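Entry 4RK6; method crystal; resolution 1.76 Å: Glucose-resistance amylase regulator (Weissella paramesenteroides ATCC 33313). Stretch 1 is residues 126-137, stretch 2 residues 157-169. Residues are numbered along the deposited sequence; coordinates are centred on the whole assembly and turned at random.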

ATOM      1  N   HIS A 126     -21.631   4.245  24.152  1.00 23.37           N
ATOM      2  CA  HIS A 126     -20.889   5.472  23.906  1.00 22.93           C
ATOM      3  C   HIS A 126     -21.851   6.603  23.563  1.00 24.52           C
ATOM      4  O   HIS A 126     -22.865   6.382  22.903  1.00 29.84           O
ATOM      5  CB  HIS A 126     -19.883   5.272  22.780  1.00 23.62           C
ATOM      6  CG  HIS A 126     -18.854   4.242  23.108  1.00 23.15           C
ATOM      7  ND1 HIS A 126     -17.656   4.561  23.707  1.00 24.26           N
ATOM      8  CD2 HIS A 126     -18.870   2.894  22.985  1.00 23.81           C
ATOM      9  CE1 HIS A 126     -16.982   3.451  23.951  1.00 20.15           C
ATOM     10  NE2 HIS A 126     -17.684   2.428  23.496  1.00 22.42           N
ATOM     11  N   LYS A 127     -21.518   7.789  24.063  1.00 24.25           N
ATOM     12  CA  LYS A 127     -22.270   9.025  23.803  1.00 22.01           C
ATOM     13  C   LYS A 127     -21.382  10.139  23.274  1.00 24.98           C
ATOM     14  O   LYS A 127     -21.748  10.858  22.342  1.00 26.82           O
ATOM     15  CB  LYS A 127     -22.964   9.492  25.090  1.00 29.05           C
ATOM     16  CG  LYS A 127     -24.352   8.885  25.294  1.00 93.66           C
ATOM     17  CD  LYS A 127     -25.012   9.275  26.615  1.00 87.55           C
ATOM     18  CE  LYS A 127     -25.420  10.744  26.671  1.00102.57           C
ATOM     19  NZ  LYS A 127     -24.407  11.607  27.343  1.00115.95           N
ATOM     20  N   ASN A 128     -20.207  10.291  23.878  1.00 22.54           N
ATOM     21  CA  ASN A 128     -19.243  11.268  23.419  1.00 20.19           C
ATOM     22  C   ASN A 128     -18.287  10.644  22.414  1.00 22.34           C
ATOM     23  O   ASN A 128     -17.496   9.781  22.782  1.00 22.39           O
ATOM     24  CB  ASN A 128     -18.496  11.828  24.615  1.00 25.00           C
ATOM     25  CG  ASN A 128     -19.425  12.614  25.519  1.00 31.30           C
ATOM     26  OD1 ASN A 128     -20.208  13.437  25.038  1.00 28.05           O
ATOM     27  ND2 ASN A 128     -19.369  12.349  26.795  1.00 30.20           N
ATOM     28  N   ILE A 129     -18.400  11.063  21.156  1.00 23.26           N
ATOM     29  CA  ILE A 129     -17.753  10.359  20.026  1.00 23.76           C
ATOM     30  C   ILE A 129     -17.048  11.338  19.111  1.00 26.63           C
ATOM     31  O   ILE A 129     -17.585  12.393  18.787  1.00 25.74           O
ATOM     32  CB  ILE A 129     -18.761   9.508  19.220  1.00 20.59           C
ATOM     33  CG1 ILE A 129     -19.492   8.534  20.136  1.00 22.41           C
ATOM     34  CG2 ILE A 129     -18.059   8.722  18.115  1.00 20.93           C
ATOM     35  CD1 ILE A 129     -20.546   7.678  19.482  1.00 23.97           C
ATOM     36  N   ALA A 130     -15.826  11.004  18.716  1.00 21.77           N
ATOM     37  CA  ALA A 130     -15.061  11.821  17.792  1.00 20.19           C
ATOM     38  C   ALA A 130     -15.015  11.195  16.385  1.00 25.68           C
ATOM     39  O   ALA A 130     -14.969   9.972  16.250  1.00 22.78           O
ATOM     40  CB  ALA A 130     -13.661  12.034  18.308  1.00 23.78           C
ATOM     41  N   LEU A 131     -15.035  12.052  15.364  1.00 21.96           N
ATOM     42  CA  LEU A 131     -14.668  11.678  14.009  1.00 22.53           C
ATOM     43  C   LEU A 131     -13.257  12.189  13.780  1.00 25.00           C
ATOM     44  O   LEU A 131     -12.982  13.386  13.921  1.00 24.14           O
ATOM     45  CB  LEU A 131     -15.647  12.280  12.980  1.00 21.35           C
ATOM     46  CG  LEU A 131     -15.386  11.896  11.519  1.00 24.17           C
ATOM     47  CD1 LEU A 131     -15.750  10.445  11.271  1.00 23.57           C
ATOM     48  CD2 LEU A 131     -16.198  12.772  10.575  1.00 24.40           C
ATOM     49  N   VAL A 132     -12.351  11.270  13.437  1.00 20.86           N
ATOM     50  CA  VAL A 132     -10.927  11.588  13.273  1.00 24.28           C
ATOM     51  C   VAL A 132     -10.466  11.168  11.890  1.00 25.75           C
ATOM     52  O   VAL A 132     -10.709  10.052  11.471  1.00 22.73           O
ATOM     53  CB  VAL A 132     -10.031  10.896  14.336  1.00 21.65           C
ATOM     54  CG1 VAL A 132      -8.576  11.287  14.148  1.00 21.54           C
ATOM     55  CG2 VAL A 132     -10.497  11.264  15.740  1.00 25.08           C
ATOM     56  N   GLY A 133      -9.821  12.078  11.175  1.00 18.49           N
ATOM     57  CA  GLY A 133      -9.354  11.819   9.837  1.00 19.34           C
ATOM     58  C   GLY A 133      -9.602  13.015   8.948  1.00 23.05           C
ATOM     59  O   GLY A 133      -9.249  14.145   9.300  1.00 23.08           O
ATOM     60  N   ASP A 134     -10.190  12.770   7.789  1.00 21.16           N
ATOM     61  CA  ASP A 134     -10.519  13.851   6.866  1.00 19.88           C
ATOM     62  C   ASP A 134     -11.880  14.454   7.259  1.00 27.49           C
ATOM     63  O   ASP A 134     -12.930  13.949   6.885  1.00 25.24           O
ATOM     64  CB  ASP A 134     -10.462  13.351   5.421  1.00 24.88           C
ATOM     65  CG  ASP A 134     -10.630  14.470   4.409  1.00 37.51           C
ATOM     66  OD1 ASP A 134     -10.914  15.601   4.819  1.00 30.46           O
ATOM     67  OD2 ASP A 134     -10.462  14.222   3.206  1.00 41.64           O
ATOM     68  N   THR A 135     -11.831  15.528   8.052  1.00 23.36           N
ATOM     69  CA  THR A 135     -13.038  16.136   8.635  1.00 22.80           C
ATOM     70  C   THR A 135     -13.191  17.611   8.250  1.00 27.63           C
ATOM     71  O   THR A 135     -14.099  18.276   8.735  1.00 31.03           O
ATOM     72  CB  THR A 135     -13.049  16.068  10.171  1.00 26.12           C
ATOM     73  OG1 THR A 135     -12.068  16.957  10.716  1.00 25.80           O
ATOM     74  CG2 THR A 135     -12.783  14.665  10.688  1.00 25.67           C
ATOM     75  N   LYS A 136     -12.305  18.107   7.400  1.00 26.29           N
ATOM     76  CA  LYS A 136     -12.269  19.535   7.065  1.00 32.39           C
ATOM     77  C   LYS A 136     -13.391  19.976   6.125  1.00 34.22           C
ATOM     78  O   LYS A 136     -13.898  19.198   5.308  1.00 25.90           O
ATOM     79  CB  LYS A 136     -10.930  19.901   6.427  1.00 35.44           C
ATOM     80  CG  LYS A 136     -10.617  19.212   5.104  1.00 37.94           C
ATOM     81  CD  LYS A 136      -9.194  19.509   4.645  1.00 38.41           C
ATOM     82  CE  LYS A 136      -8.923  18.986   3.238  1.00 36.12           C
ATOM     83  NZ  LYS A 136      -8.947  17.494   3.133  1.00 33.70           N
ATOM     84  N   LEU A 137     -13.753  21.249   6.255  1.00 28.09           N
ATOM     85  CA  LEU A 137     -14.616  21.939   5.296  1.00 28.58           C
ATOM     86  C   LEU A 137     -13.749  22.593   4.217  1.00 27.04           C
ATOM     87  O   LEU A 137     -12.639  23.059   4.505  1.00 32.81           O
ATOM     88  CB  LEU A 137     -15.435  23.005   6.035  1.00 28.00           C
ATOM     89  CG  LEU A 137     -16.405  22.457   7.080  1.00 26.52           C
ATOM     90  CD1 LEU A 137     -16.834  23.517   8.098  1.00 35.96           C
ATOM     91  CD2 LEU A 137     -17.617  21.868   6.381  1.00 34.68           C
ATOM     92  N   ASN A 157     -30.465  11.711  18.689  1.00 30.95           N
ATOM     93  CA  ASN A 157     -30.765  12.613  19.799  1.00 39.05           C
ATOM     94  C   ASN A 157     -29.577  12.950  20.679  1.00 34.80           C
ATOM     95  O   ASN A 157     -29.726  13.233  21.858  1.00 34.78           O
ATOM     96  CB  ASN A 157     -31.937  12.077  20.632  1.00 40.37           C
ATOM     97  CG  ASN A 157     -33.165  11.834  19.785  1.00 99.64           C
ATOM     98  OD1 ASN A 157     -33.519  12.659  18.933  1.00 43.99           O
ATOM     99  ND2 ASN A 157     -33.809  10.693  19.990  1.00 62.04           N
ATOM    100  N   LEU A 158     -28.391  12.975  20.083  1.00 31.15           N
ATOM    101  CA  LEU A 158     -27.224  13.513  20.773  1.00 32.57           C
ATOM    102  C   LEU A 158     -27.031  14.950  20.326  1.00 25.59           C
ATOM    103  O   LEU A 158     -27.639  15.401  19.355  1.00 35.96           O
ATOM    104  CB  LEU A 158     -25.981  12.649  20.500  1.00 31.18           C
ATOM    105  CG  LEU A 158     -26.144  11.207  20.996  1.00 25.85           C
ATOM    106  CD1 LEU A 158     -24.876  10.399  20.706  1.00 29.75           C
ATOM    107  CD2 LEU A 158     -26.503  11.143  22.478  1.00 32.37           C
ATOM    108  N   ALA A 159     -26.186  15.665  21.046  1.00 33.48           N
ATOM    109  CA  ALA A 159     -26.075  17.104  20.887  1.00 37.75           C
ATOM    110  C   ALA A 159     -24.674  17.479  20.467  1.00 36.91           C
ATOM    111  O   ALA A 159     -23.746  16.661  20.526  1.00 30.94           O
ATOM    112  CB  ALA A 159     -26.442  17.789  22.197  1.00 46.19           C
ATOM    113  N   TYR A 160     -24.515  18.733  20.055  1.00 33.17           N
ATOM    114  CA  TYR A 160     -23.209  19.249  19.650  1.00 35.03           C
ATOM    115  C   TYR A 160     -22.117  19.039  20.700  1.00 38.42           C
ATOM    116  O   TYR A 160     -20.958  18.845  20.333  1.00 32.96           O
ATOM    117  CB  TYR A 160     -23.296  20.730  19.255  1.00 47.60           C
ATOM    118  CG  TYR A 160     -24.286  20.982  18.137  1.00 81.21           C
ATOM    119  CD1 TYR A 160     -24.130  20.370  16.888  1.00 50.68           C
ATOM    120  CD2 TYR A 160     -25.391  21.814  18.332  1.00125.92           C
ATOM    121  CE1 TYR A 160     -25.039  20.595  15.863  1.00 66.58           C
ATOM    122  CE2 TYR A 160     -26.304  22.044  17.317  1.00131.51           C
ATOM    123  CZ  TYR A 160     -26.127  21.435  16.087  1.00 69.82           C
ATOM    124  OH  TYR A 160     -27.040  21.673  15.086  1.00 82.02           O
ATOM    125  N   GLU A 161     -22.480  19.062  21.986  1.00 30.40           N
ATOM    126  CA  GLU A 161     -21.519  18.793  23.065  1.00 35.40           C
ATOM    127  C   GLU A 161     -21.004  17.334  23.096  1.00 27.39           C
ATOM    128  O   GLU A 161     -20.018  17.048  23.748  1.00 28.33           O
ATOM    129  CB  GLU A 161     -22.113  19.136  24.437  1.00 39.29           C
ATOM    130  CG  GLU A 161     -23.150  18.142  24.946  1.00 41.54           C
ATOM    131  CD  GLU A 161     -23.906  18.640  26.167  1.00 90.91           C
ATOM    132  OE1 GLU A 161     -23.285  19.267  27.051  1.00 76.35           O
ATOM    133  OE2 GLU A 161     -25.126  18.392  26.245  1.00 68.58           O
ATOM    134  N   ASN A 162     -21.696  16.435  22.417  1.00 29.00           N
ATOM    135  CA  ASN A 162     -21.265  15.027  22.302  1.00 34.70           C
ATOM    136  C   ASN A 162     -20.419  14.742  21.060  1.00 26.73           C
ATOM    137  O   ASN A 162     -19.946  13.617  20.876  1.00 26.60           O
ATOM    138  CB  ASN A 162     -22.493  14.138  22.210  1.00 27.05           C
ATOM    139  CG  ASN A 162     -23.438  14.319  23.373  1.00 34.25           C
ATOM    140  OD1 ASN A 162     -24.623  14.598  23.181  1.00 32.23           O
ATOM    141  ND2 ASN A 162     -22.927  14.143  24.578  1.00 29.26           N
ATOM    142  N   ILE A 163     -20.295  15.738  20.190  1.00 25.77           N
ATOM    143  CA  ILE A 163     -19.748  15.573  18.839  1.00 27.13           C
ATOM    144  C   ILE A 163     -18.376  16.221  18.781  1.00 32.23           C
ATOM    145  O   ILE A 163     -18.243  17.412  19.059  1.00 27.87           O
ATOM    146  CB  ILE A 163     -20.688  16.220  17.791  1.00 24.16           C
ATOM    147  CG1 ILE A 163     -21.994  15.424  17.714  1.00 28.57           C
ATOM    148  CG2 ILE A 163     -19.997  16.316  16.437  1.00 27.97           C
ATOM    149  CD1 ILE A 163     -23.086  16.124  16.947  1.00 30.89           C
ATOM    150  N   PHE A 164     -17.350  15.435  18.449  1.00 23.93           N
ATOM    151  CA  PHE A 164     -15.973  15.944  18.358  1.00 22.70           C
ATOM    152  C   PHE A 164     -15.374  15.637  16.997  1.00 23.06           C
ATOM    153  O   PHE A 164     -15.678  14.623  16.416  1.00 26.03           O
ATOM    154  CB  PHE A 164     -15.109  15.338  19.471  1.00 22.53           C
ATOM    155  CG  PHE A 164     -15.623  15.618  20.846  1.00 25.72           C
ATOM    156  CD1 PHE A 164     -16.667  14.860  21.377  1.00 24.04           C
ATOM    157  CD2 PHE A 164     -15.099  16.657  21.595  1.00 27.09           C
ATOM    158  CE1 PHE A 164     -17.159  15.123  22.648  1.00 28.35           C
ATOM    159  CE2 PHE A 164     -15.587  16.925  22.861  1.00 25.33           C
ATOM    160  CZ  PHE A 164     -16.617  16.167  23.379  1.00 28.53           C
ATOM    161  N   LEU A 165     -14.545  16.543  16.489  1.00 21.35           N
ATOM    162  CA  LEU A 165     -13.952  16.422  15.168  1.00 23.47           C
ATOM    163  C   LEU A 165     -12.459  16.680  15.232  1.00 34.92           C
ATOM    164  O   LEU A 165     -12.021  17.554  15.967  1.00 31.69           O
ATOM    165  CB  LEU A 165     -14.546  17.456  14.215  1.00 29.45           C
ATOM    166  CG  LEU A 165     -16.048  17.418  14.005  1.00 26.21           C
ATOM    167  CD1 LEU A 165     -16.517  18.637  13.227  1.00 35.95           C
ATOM    168  CD2 LEU A 165     -16.457  16.141  13.292  1.00 27.14           C
ATOM    169  N   TYR A 166     -11.679  15.955  14.442  1.00 23.13           N
ATOM    170  CA  TYR A 166     -10.272  16.316  14.251  1.00 23.24           C
ATOM    171  C   TYR A 166      -9.723  15.828  12.953  1.00 26.38           C
ATOM    172  O   TYR A 166      -9.873  14.657  12.627  1.00 22.90           O
ATOM    173  CB  TYR A 166      -9.383  15.747  15.359  1.00 21.79           C
ATOM    174  CG  TYR A 166      -7.932  16.164  15.234  1.00 20.35           C
ATOM    175  CD1 TYR A 166      -7.048  15.456  14.422  1.00 19.53           C
ATOM    176  CD2 TYR A 166      -7.453  17.313  15.883  1.00 27.57           C
ATOM    177  CE1 TYR A 166      -5.734  15.841  14.286  1.00 27.50           C
ATOM    178  CE2 TYR A 166      -6.123  17.704  15.757  1.00 29.35           C
ATOM    179  CZ  TYR A 166      -5.276  16.960  14.949  1.00 32.29           C
ATOM    180  OH  TYR A 166      -3.965  17.288  14.782  1.00 30.24           O
ATOM    181  N   GLY A 167      -9.043  16.723  12.236  1.00 24.09           N
ATOM    182  CA  GLY A 167      -8.138  16.307  11.168  1.00 20.25           C
ATOM    183  C   GLY A 167      -8.485  16.767   9.770  1.00 21.36           C
ATOM    184  O   GLY A 167      -9.647  17.056   9.456  1.00 24.52           O
ATOM    185  N   ASN A 168      -7.452  16.793   8.936  1.00 23.36           N
ATOM    186  CA  ASN A 168      -7.527  17.223   7.530  1.00 25.56           C
ATOM    187  C   ASN A 168      -7.241  16.144   6.499  1.00 27.15           C
ATOM    188  O   ASN A 168      -7.295  16.424   5.307  1.00 27.86           O
ATOM    189  CB  ASN A 168      -6.520  18.344   7.304  1.00 26.33           C
ATOM    190  CG  ASN A 168      -6.835  19.553   8.139  1.00 43.16           C
ATOM    191  OD1 ASN A 168      -7.984  19.964   8.204  1.00 33.45           O
ATOM    192  ND2 ASN A 168      -5.829  20.107   8.812  1.00 37.68           N
ATOM    193  N   ASP A 169      -6.907  14.928   6.934  1.00 25.40           N
ATOM    194  CA  ASP A 169      -6.585  13.889   5.963  1.00 21.75           C
ATOM    195  C   ASP A 169      -6.651  12.508   6.601  1.00 20.63           C
ATOM    196  O   ASP A 169      -6.883  12.395   7.806  1.00 22.54           O
ATOM    197  CB  ASP A 169      -5.222  14.162   5.305  1.00 25.28           C
ATOM    198  CG  ASP A 169      -4.042  14.020   6.251  1.00 31.05           C
ATOM    199  OD1 ASP A 169      -4.049  13.171   7.165  1.00 25.65           O
ATOM    200  OD2 ASP A 169      -3.051  14.747   6.021  1.00 37.74           O
TER
HETATM  201  O   HOH W   1     -24.137  14.757  27.149  1.00 47.41           O
HETATM  202  O   HOH W   2     -19.748  15.997  26.359  1.00 35.61           O

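The contact is a pair of parallel strands, 129-132 and 163-166, whose backbones are laced by alternating hydrogen bonds. Ile129 N donates to Asn162 O at 3.0 Å, and Phe164 N returns a bond to Ile129 O at 3.1 Å. The pattern then advances two residues at a time: Leu131 N to Phe164 O at 2.9 Å, Tyr166 N to Leu131 O at 2.9 Å, and Gly133 N to Tyr166 O at 3.0 Å. In this register Ile129 and Leu131 use both their amide and carbonyl groups on the other stretch, while Ala130 and Val132 offer it CA-H groups instead, with Ala130 CA 3.2 Å from Phe164 O and Val132 CA 3.3 Å from Tyr166 O.

Side chains secure both ends of the ladder. At the start, Asn162 ND2 donates to Asn128 OD1 at 2.8 Å and nearly in line. The same asparagine serves its own turn, since Ala159 N donates to Asn162 OD1 at 2.9 Å; a carboxamide suits this place because it carries a donor and an acceptor on one short stem. One water accepts from Lys127 NZ and Asn162 ND2, and another donates to Asn128 OD1 and Glu161 O, extending the polar link across the gap.

At the far end, Gly167 O receives two bonds from one residue, Thr135 N at 3.0 Å and Thr135 OG1 at 2.7 Å. Threonine's short, p-rotamer hydroxyl reaches this carbonyl while its backbone engages the same atom. Lys136 NZ donates to Asn168 O at 2.9 Å and forms a salt bridge with Asp134 OD1 at 3.2 Å, so the amine lies between an acid of its own stretch and a carbonyl of the other. Gly133 and Gly167 both have backbone angles that call for glycine, and a CB on Gly167 would also run into Gly133 O.

The packing is sorted by strand alternation. Ala130, Val132, Phe164 and Tyr166 share one face of the sheet; Ile129, Leu131, Ile163 and Leu165 share the other. On the first, Ala130 CB lies 3.8 Å from Phe164 CB, a small residue beside an aromatic one, and Val132 CG1 comes within 4.4 Å of Tyr166 CD1. On the second, Leu131 CB meets Leu165 CD2 at 4.0 Å. All four residues of strand 129-132 are buried and all are apolar. Beyond the strand, Leu158 points toward the other stretch, its CD1 3.6 Å from Lys127 O. Together the two stretches bury 832 Å².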